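Local coordinates for N-acetylgalactosaminyltransferase 7 (Homo sapiens, PDB 6IWR), which is a member of the polypeptide GalNAc-transferase family, joining a GT-A glycosyltransferase domain to a ricin-type beta-trefoil lectin domain, at residues N145-S150 with A256-D261; V248-P253 with P374-G379; T263-P268 with G368-V373. One frame throughout, in Å; residues are numbered along the deposited sequence.

Contact 1: N145-S150 with A256-D261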
loop_
_atom_site.group_PDB
_atom_site.type_symbol
_atom_site.label_atom_id
_atom_site.label_comp_id
_atom_site.label_asym_id
_atom_site.label_seq_id
_atom_site.Cartn_x
_atom_site.Cartn_y
_atom_site.Cartn_z
ATOM N N ASN A 145 15.452 -47.607 -4.958
ATOM C CA ASN A 145 14.344 -48.418 -5.339
ATOM C C ASN A 145 13.120 -47.517 -5.528
ATOM O O ASN A 145 11.995 -47.970 -5.524
ATOM C CB ASN A 145 14.161 -49.377 -4.185
ATOM C CG ASN A 145 13.202 -50.454 -4.476
ATOM O OD1 ASN A 145 13.057 -50.870 -5.600
ATOM N ND2 ASN A 145 12.545 -50.927 -3.462
ATOM N N LEU A 146 13.373 -46.225 -5.666
ATOM C CA LEU A 146 12.376 -45.181 -5.699
ATOM C C LEU A 146 11.474 -45.180 -6.908
ATOM O O LEU A 146 11.820 -45.696 -7.949
ATOM C CB LEU A 146 13.074 -43.836 -5.640
ATOM C CG LEU A 146 14.072 -43.598 -4.523
ATOM C CD1 LEU A 146 15.170 -42.660 -4.984
ATOM C CD2 LEU A 146 13.356 -43.043 -3.315
ATOM N N LEU A 147 10.296 -44.606 -6.742
ATOM C CA LEU A 147 9.357 -44.399 -7.828
ATOM C C LEU A 147 9.882 -43.370 -8.808
ATOM O O LEU A 147 10.588 -42.463 -8.431
ATOM C CB LEU A 147 8.041 -43.879 -7.274
ATOM C CG LEU A 147 6.869 -44.740 -6.815
ATOM C CD1 LEU A 147 7.102 -46.219 -6.957
ATOM C CD2 LEU A 147 6.462 -44.403 -5.401
ATOM N N THR A 148 9.523 -43.501 -10.071
ATOM C CA THR A 148 9.805 -42.459 -11.053
ATOM C C THR A 148 8.816 -41.294 -10.904
ATOM O O THR A 148 7.801 -41.398 -10.217
ATOM C CB THR A 148 9.719 -43.029 -12.458
ATOM O OG1 THR A 148 8.369 -43.448 -12.710
ATOM C CG2 THR A 148 10.660 -44.227 -12.606
ATOM N N SER A 149 9.094 -40.169 -11.567
ATOM C CA SER A 149 8.200 -39.022 -11.435
ATOM C C SER A 149 8.024 -38.261 -12.741
ATOM O O SER A 149 8.968 -38.098 -13.529
ATOM C CB SER A 149 8.695 -38.036 -10.353
ATOM O OG SER A 149 8.665 -38.637 -9.072
ATOM N N SER A 150 6.809 -37.764 -12.946
ATOM C CA SER A 150 6.559 -36.688 -13.898
ATOM C C SER A 150 6.529 -35.381 -13.111
ATOM O O SER A 150 5.710 -35.240 -12.197
ATOM C CB SER A 150 5.232 -36.922 -14.625
ATOM O OG SER A 150 5.238 -38.153 -15.352
ATOM N N ALA A 256 11.086 -40.822 -1.265
ATOM C CA ALA A 256 11.229 -42.011 -0.432
ATOM C C ALA A 256 9.948 -42.307 0.338
ATOM O O ALA A 256 9.453 -43.444 0.271
ATOM C CB ALA A 256 12.438 -41.861 0.501
ATOM N N PRO A 257 9.352 -41.365 1.057
ATOM C CA PRO A 257 8.158 -41.731 1.842
ATOM C C PRO A 257 7.025 -42.273 0.981
ATOM O O PRO A 257 6.384 -43.259 1.371
ATOM C CB PRO A 257 7.787 -40.433 2.574
ATOM C CG PRO A 257 8.782 -39.403 2.143
ATOM C CD PRO A 257 9.840 -40.004 1.312
ATOM N N ILE A 258 6.789 -41.695 -0.202
ATOM C CA ILE A 258 5.730 -42.199 -1.083
ATOM C C ILE A 258 6.038 -43.615 -1.551
ATOM O O ILE A 258 5.128 -44.408 -1.810
ATOM C CB ILE A 258 5.530 -41.264 -2.291
ATOM C CG1 ILE A 258 5.433 -39.809 -1.818
ATOM C CG2 ILE A 258 4.306 -41.673 -3.090
ATOM C CD1 ILE A 258 5.464 -38.829 -2.929
ATOM N N SER A 259 7.318 -43.954 -1.666
ATOM C CA SER A 259 7.695 -45.293 -2.096
ATOM C C SER A 259 7.464 -46.339 -1.002
ATOM O O SER A 259 7.176 -47.494 -1.323
ATOM C CB SER A 259 9.150 -45.293 -2.563
ATOM O OG SER A 259 9.391 -44.233 -3.489
ATOM N N LYS A 260 7.604 -45.986 0.293
ATOM C CA LYS A 260 7.176 -46.946 1.321
ATOM C C LYS A 260 5.670 -47.129 1.260
ATOM O O LYS A 260 5.165 -48.245 1.410
ATOM C CB LYS A 260 7.588 -46.541 2.757
ATOM C CG LYS A 260 8.453 -47.633 3.486
ATOM C CD LYS A 260 8.205 -48.022 5.022
ATOM C CE LYS A 260 9.001 -49.390 5.462
ATOM N NZ LYS A 260 10.473 -49.494 6.049
ATOM N N ASP A 261 4.945 -46.058 0.945
ATOM C CA ASP A 261 3.516 -45.971 1.246
ATOM C C ASP A 261 2.862 -45.013 0.257
ATOM O O ASP A 261 3.056 -43.799 0.356
ATOM C CB ASP A 261 3.331 -45.500 2.688
ATOM C CG ASP A 261 1.877 -45.322 3.081
ATOM O OD1 ASP A 261 0.973 -45.263 2.216
ATOM O OD2 ASP A 261 1.637 -45.220 4.295
#

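Contact 2: V248-P253 with P374-G379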
loop_
_atom_site.group_PDB
_atom_site.type_symbol
_atom_site.label_atom_id
_atom_site.label_comp_id
_atom_site.label_asym_id
_atom_site.label_seq_id
_atom_site.Cartn_x
_atom_site.Cartn_y
_atom_site.Cartn_z
ATOM N N VAL A 248 19.908 -29.327 -4.011
ATOM C CA VAL A 248 20.620 -30.542 -4.418
ATOM C C VAL A 248 20.150 -31.705 -3.564
ATOM O O VAL A 248 19.891 -31.561 -2.364
ATOM C CB VAL A 248 22.167 -30.393 -4.382
ATOM C CG1 VAL A 248 22.626 -28.966 -4.633
ATOM C CG2 VAL A 248 22.802 -31.022 -3.144
ATOM N N ASN A 249 20.042 -32.868 -4.205
ATOM C CA ASN A 249 19.440 -34.062 -3.626
ATOM C C ASN A 249 18.072 -33.754 -3.029
ATOM O O ASN A 249 17.798 -34.052 -1.861
ATOM C CB ASN A 249 20.351 -34.702 -2.584
ATOM C CG ASN A 249 19.844 -36.040 -2.147
ATOM O OD1 ASN A 249 19.106 -36.689 -2.885
ATOM N ND2 ASN A 249 20.219 -36.467 -0.953
ATOM N N TRP A 250 17.200 -33.152 -3.854
ATOM C CA TRP A 250 15.819 -32.900 -3.452
ATOM C C TRP A 250 14.932 -34.093 -3.697
ATOM O O TRP A 250 13.862 -34.189 -3.082
ATOM C CB TRP A 250 15.204 -31.716 -4.206
ATOM C CG TRP A 250 15.025 -31.979 -5.676
ATOM C CD1 TRP A 250 16.021 -32.092 -6.608
ATOM C CD2 TRP A 250 13.783 -32.157 -6.396
ATOM N NE1 TRP A 250 15.480 -32.310 -7.858
ATOM C CE2 TRP A 250 14.118 -32.366 -7.759
ATOM C CE3 TRP A 250 12.425 -32.142 -6.026
ATOM C CZ2 TRP A 250 13.152 -32.572 -8.753
ATOM C CZ3 TRP A 250 11.457 -32.353 -7.025
ATOM C CH2 TRP A 250 11.835 -32.565 -8.370
ATOM N N TYR A 251 15.358 -35.002 -4.567
ATOM C CA TYR A 251 14.459 -36.002 -5.111
ATOM C C TYR A 251 14.285 -37.189 -4.168
ATOM O O TYR A 251 13.155 -37.614 -3.895
ATOM C CB TYR A 251 14.964 -36.459 -6.476
ATOM C CG TYR A 251 13.981 -37.368 -7.151
ATOM C CD1 TYR A 251 12.966 -36.847 -7.936
ATOM C CD2 TYR A 251 14.034 -38.764 -6.966
ATOM C CE1 TYR A 251 12.031 -37.680 -8.542
ATOM C CE2 TYR A 251 13.104 -39.603 -7.563
ATOM C CZ TYR A 251 12.102 -39.049 -8.348
ATOM O OH TYR A 251 11.170 -39.850 -8.957
ATOM N N ALA A 252 15.378 -37.759 -3.681
ATOM C CA ALA A 252 15.267 -38.970 -2.864
ATOM C C ALA A 252 14.508 -38.715 -1.566
ATOM O O ALA A 252 13.538 -39.432 -1.282
ATOM C CB ALA A 252 16.666 -39.544 -2.608
ATOM N N PRO A 253 14.879 -37.741 -0.752
ATOM C CA PRO A 253 14.053 -37.403 0.423
ATOM C C PRO A 253 12.571 -37.225 0.098
ATOM O O PRO A 253 11.713 -37.677 0.867
ATOM C CB PRO A 253 14.675 -36.087 0.927
ATOM C CG PRO A 253 15.882 -35.815 0.037
ATOM C CD PRO A 253 15.804 -36.672 -1.157
ATOM N N PRO A 374 12.218 -32.205 5.424
ATOM C CA PRO A 374 13.314 -31.240 5.630
ATOM C C PRO A 374 14.474 -31.405 4.687
ATOM O O PRO A 374 15.232 -30.456 4.469
ATOM C CB PRO A 374 13.754 -31.532 7.076
ATOM C CG PRO A 374 12.522 -31.965 7.719
ATOM C CD PRO A 374 11.857 -32.857 6.693
ATOM N N CYS A 375 14.683 -32.595 4.170
ATOM C CA CYS A 375 15.849 -32.779 3.333
ATOM C C CYS A 375 15.551 -32.502 1.872
ATOM O O CYS A 375 16.468 -32.573 1.049
ATOM C CB CYS A 375 16.432 -34.189 3.527
ATOM S SG CYS A 375 17.284 -34.396 5.127
ATOM N N SER A 376 14.302 -32.202 1.527
ATOM C CA SER A 376 13.937 -31.806 0.174
ATOM C C SER A 376 13.558 -30.331 0.219
ATOM O O SER A 376 12.622 -29.946 0.921
ATOM C CB SER A 376 12.802 -32.682 -0.355
ATOM O OG SER A 376 12.532 -32.446 -1.739
ATOM N N ARG A 377 14.296 -29.503 -0.514
ATOM C CA ARG A 377 14.134 -28.058 -0.466
ATOM C C ARG A 377 13.975 -27.530 -1.878
ATOM O O ARG A 377 14.615 -28.025 -2.810
ATOM C CB ARG A 377 15.309 -27.372 0.214
ATOM C CG ARG A 377 15.527 -27.862 1.618
ATOM C CD ARG A 377 16.506 -26.975 2.359
ATOM N NE ARG A 377 15.888 -25.801 2.973
ATOM C CZ ARG A 377 15.762 -25.626 4.288
ATOM N NH1 ARG A 377 16.198 -26.553 5.132
ATOM N NH2 ARG A 377 15.216 -24.512 4.751
ATOM N N VAL A 378 13.093 -26.549 -2.032
ATOM C CA VAL A 378 12.858 -25.923 -3.318
ATOM C C VAL A 378 12.699 -24.437 -3.091
ATOM O O VAL A 378 12.013 -24.016 -2.151
ATOM C CB VAL A 378 11.621 -26.486 -4.026
ATOM C CG1 VAL A 378 11.502 -25.841 -5.403
ATOM C CG2 VAL A 378 11.715 -28.006 -4.110
ATOM N N GLY A 379 13.361 -23.649 -3.936
ATOM C CA GLY A 379 13.230 -22.215 -3.884
ATOM C C GLY A 379 12.121 -21.748 -4.812
ATOM O O GLY A 379 11.957 -22.248 -5.928
#

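Contact 3: T263-P268 with G368-V373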
loop_
_atom_site.group_PDB
_atom_site.type_symbol
_atom_site.label_atom_id
_atom_site.label_comp_id
_atom_site.label_asym_id
_atom_site.label_seq_id
_atom_site.Cartn_x
_atom_site.Cartn_y
_atom_site.Cartn_z
ATOM N N THR A 263 -0.055 -43.811 -0.087
ATOM C CA THR A 263 -1.006 -42.827 0.424
ATOM C C THR A 263 -0.321 -41.693 1.168
ATOM O O THR A 263 -1.001 -40.886 1.807
ATOM C CB THR A 263 -2.041 -43.472 1.360
ATOM O OG1 THR A 263 -1.380 -43.996 2.516
ATOM C CG2 THR A 263 -2.828 -44.571 0.663
ATOM N N ILE A 264 0.996 -41.635 1.139
ATOM C CA ILE A 264 1.697 -40.481 1.679
ATOM C C ILE A 264 1.861 -39.469 0.563
ATOM O O ILE A 264 2.169 -39.823 -0.581
ATOM C CB ILE A 264 3.052 -40.890 2.281
ATOM C CG1 ILE A 264 2.832 -41.951 3.360
ATOM C CG2 ILE A 264 3.801 -39.680 2.838
ATOM C CD1 ILE A 264 4.090 -42.375 4.063
ATOM N N CYS A 265 1.590 -38.213 0.878
ATOM C CA CYS A 265 1.842 -37.106 -0.028
ATOM C C CYS A 265 2.911 -36.227 0.597
ATOM O O CYS A 265 2.861 -35.918 1.791
ATOM C CB CYS A 265 0.564 -36.324 -0.304
ATOM S SG CYS A 265 0.783 -34.721 -1.006
ATOM N N THR A 266 3.870 -35.828 -0.205
ATOM C CA THR A 266 5.111 -35.274 0.289
ATOM C C THR A 266 5.255 -33.826 -0.153
ATOM O O THR A 266 4.759 -33.437 -1.220
ATOM C CB THR A 266 6.254 -36.131 -0.220
ATOM O OG1 THR A 266 6.519 -37.122 0.772
ATOM C CG2 THR A 266 7.426 -35.356 -0.329
ATOM N N VAL A 267 5.931 -33.028 0.677
ATOM C CA VAL A 267 6.087 -31.600 0.432
ATOM C C VAL A 267 7.505 -31.166 0.792
ATOM O O VAL A 267 7.942 -31.359 1.920
ATOM C CB VAL A 267 5.069 -30.757 1.221
ATOM C CG1 VAL A 267 5.029 -29.355 0.658
ATOM C CG2 VAL A 267 3.679 -31.401 1.193
ATOM N N PRO A 268 8.257 -30.593 -0.138
ATOM C CA PRO A 268 9.560 -30.021 0.220
ATOM C C PRO A 268 9.398 -28.776 1.087
ATOM O O PRO A 268 8.360 -28.117 1.082
ATOM C CB PRO A 268 10.157 -29.657 -1.142
ATOM C CG PRO A 268 8.927 -29.283 -1.955
ATOM C CD PRO A 268 7.861 -30.274 -1.518
ATOM N N GLY A 368 -4.687 -41.149 4.479
ATOM C CA GLY A 368 -3.346 -40.863 4.028
ATOM C C GLY A 368 -2.569 -40.057 5.046
ATOM O O GLY A 368 -2.982 -39.890 6.194
ATOM N N LYS A 369 -1.417 -39.552 4.601
ATOM C CA LYS A 369 -0.585 -38.669 5.400
ATOM C C LYS A 369 0.030 -37.613 4.494
ATOM O O LYS A 369 0.285 -37.856 3.306
ATOM C CB LYS A 369 0.547 -39.399 6.120
ATOM C CG LYS A 369 0.182 -40.444 7.163
ATOM C CD LYS A 369 1.359 -41.457 7.229
ATOM C CE LYS A 369 1.385 -42.342 8.470
ATOM N NZ LYS A 369 2.218 -41.691 9.536
ATOM N N LEU A 370 0.261 -36.437 5.079
ATOM C CA LEU A 370 0.905 -35.320 4.410
ATOM C C LEU A 370 2.162 -35.017 5.214
ATOM O O LEU A 370 2.070 -34.652 6.393
ATOM C CB LEU A 370 -0.027 -34.121 4.371
ATOM C CG LEU A 370 0.107 -32.987 3.360
ATOM C CD1 LEU A 370 -0.120 -31.692 4.072
ATOM C CD2 LEU A 370 1.421 -32.997 2.688
ATOM N N LEU A 371 3.336 -35.180 4.598
ATOM C CA LEU A 371 4.605 -34.970 5.290
ATOM C C LEU A 371 5.419 -33.865 4.635
ATOM O O LEU A 371 5.535 -33.814 3.403
ATOM C CB LEU A 371 5.421 -36.244 5.315
ATOM C CG LEU A 371 4.636 -37.418 5.860
ATOM C CD1 LEU A 371 5.419 -38.682 5.592
ATOM C CD2 LEU A 371 4.414 -37.221 7.341
ATOM N N PHE A 372 5.961 -32.976 5.468
ATOM C CA PHE A 372 7.015 -32.061 5.046
ATOM C C PHE A 372 8.352 -32.771 5.156
ATOM O O PHE A 372 8.593 -33.513 6.113
ATOM C CB PHE A 372 7.048 -30.802 5.912
ATOM C CG PHE A 372 5.947 -29.825 5.621
ATOM C CD1 PHE A 372 4.871 -30.172 4.819
ATOM C CD2 PHE A 372 5.981 -28.553 6.184
ATOM C CE1 PHE A 372 3.868 -29.266 4.575
ATOM C CE2 PHE A 372 4.978 -27.646 5.946
ATOM C CZ PHE A 372 3.927 -27.999 5.137
ATOM N N VAL A 373 9.223 -32.536 4.180
ATOM C CA VAL A 373 10.470 -33.292 4.047
ATOM C C VAL A 373 11.655 -32.346 4.214
ATOM O O VAL A 373 12.085 -31.734 3.235
ATOM C CB VAL A 373 10.518 -34.032 2.696
ATOM C CG1 VAL A 373 11.775 -34.878 2.570
ATOM C CG2 VAL A 373 9.260 -34.896 2.495
#

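Contact 1: N145-S150 with A256-D261
Ala256, near the last turns of helix 251-260, receives the tip of Leu146. One methyl, Leu146 CD2, lies against the helix backbone, 3.7 Å from Ala256 CA, and the same methyl meets Ala256 CB at 4.1 Å, although this CB is directed away from 145-150. The first bond of Leu146 does not aim at the helix; its branched end comes nearer, with CG anti to its own carbonyl carbon, beside the backbone N (chi1 -52°). Two residues on, Ile258 is touched by the next leucine. Leu147 CD2 lies 3.8 Å from Ile258 O and 4.2 Å from the methyl CG2 of Ile258, while the isoleucine side chain also packs on Thr266 of strand 264-274 and on Ala333 and Glu335 of strand 332-335. The contact thus presses the chain just ahead of strand 149-155 against a helix lying on the mixed sheet of the GT-A fold; strand 149-155 itself runs parallel to strands 179-186 and 236-240. Ser259 faces 145-150 directly and takes up the two leucines together. Ser259 OG receives a weak hydrogen bond from the backbone N-H of Leu147, long at 3.4 Å from Leu147 N yet fairly straight (164° at the hydrogen). Leu147 CD2 also sits beside Ser259, 3.5 Å from Ser259 OG and 3.6 Å from Ser259 CA, flanking the polar bond with a methyl. The serine OG is turned back beside its own N, anti to the carbonyl carbon, and its stronger partner is Val255 O, one turn earlier in the helix. The same buried oxygen, giving its proton to Val255 O, can still accept from Leu147 N. Tyr62, in a loop, touches the side chains of both Leu146 and Ser259.

Contact 2: V248-P253 with P374-G379
This is a buried contact between the loop leading into helix 251-260, with its first turn, and the corner leading from strand 369-373 into strand 376-382; Trp250 and Pro253 meet Ser376 and Cys375. Its polar element is one bond from side chain to backbone: Ser376 OG donates to Trp250 O at 2.6 Å. The hydroxyl approaches in the carbonyl plane, on a lone pair, with a C=O...donor angle of 131°. Ser376 carries OG anti to its backbone N (chi1 -172°), which directs the oxygen across to the loop. Ser376 OG also lies 3.7 Å from Trp250 CB and comes near the edge of the indole, close to the ring plane. Beyond CB the tryptophan leads away from the strand, placing NE1 on Thr174 OG1, with one ring face toward CB of the following Tyr251. Strand 376-382 belongs to the mixed GT-A sheet, running parallel to strand 264-274 and antiparallel to strand 244-246, the strand that precedes this loop. The corner just before it is filled by Pro253, whose CB is directed toward 374-379. Pro253 CG stands 3.4 Å from Cys375 O, and Pro253 CB lies 3.7 Å from Cys375 CB and 4.1 Å from Ser376 CB, so the ring covers the peptide joining the two residues. Cys375 SG is turned back beside its own N and forms a disulfide with Cys137, tying the same corner covalently to a distant part of the chain. Trp250 CB also approaches Arg377 O at 4.0 Å, while the guanidinium of Arg377 is turned away to a salt bridge with Asp271.

Contact 3: T263-P268 with G368-V373
Lys369 O is gripped twice by strand 264-274. Cys265 N lies 2.8 Å from Lys369 O in an almost straight hydrogen bond (171° at the hydrogen), and the CA-H of Ile264 adds a weaker contact, with Ile264 CA 3.4 Å from the same oxygen. The pattern repeats along the pair. Leu371 N binds Cys265 O at 2.9 Å, Leu371 O accepts from Val267 N in a more bent bond (131°), and Val267 O accepts from Val373 N. At the N-terminal end of the pair, Lys369 N bonds to Thr263 O at 3.1 Å. Leu370, Phe372 and Thr266 each bring a CA-H to one of the bonded oxygens as well. The side chains alternate between two faces. On the face of Ile264, Thr266, Leu371 and Val373, contacts run diagonally: Ile264 CG2, anti to its backbone N, meets Leu371 CD1 at 3.3 Å, and Thr266 CG2 meets Val373 CG2 at 3.4 Å. On the other face Cys265 SG packs on Leu370 CD2. Val267 and Phe372 stand side by side and point the same way, with Val267 CB 3.7 Å from Phe372 CD1. Helix 251-260 covers part of the first face, Pro257 against Thr266 and Pro253 against Val373, and helix 355-365 covers part of the second, with Ile363 on Cys265 and both Ser360 and Trp364 on Leu370. The strand axes are inclined at 28°, with their N-to-C directions agreeing. Flanked by antiparallel neighbours, strand 332-335 beside 264-274 and strand 322-323 beside 369-373, this helix-covered parallel pair within a mixed sheet belongs to the GT-A glycosyltransferase fold, its Pro268 side chain about 14 Å from the bound manganese ion.

In the fold
All three contacts are largely buried and gather around helix 251-260 and the sheet beside it. Contacts 1 and 2 share that helix, one near its end and one at its start, and are joined by Tyr251 OH, which probably bonds both Leu147 O and Ser149 OG. Contact 3 lies within the sheet and is the most extensive; its regular backbone ladder contrasts with the single side-chain bond of each of the others, weak in contact 1 and short in contact 2. It is nested within the loop that contact 2 closes, and Pro268 packs on Ser376 and Val378. Contacts 1 and 3 follow in series along the chain and touch where Pro257 meets Ile264.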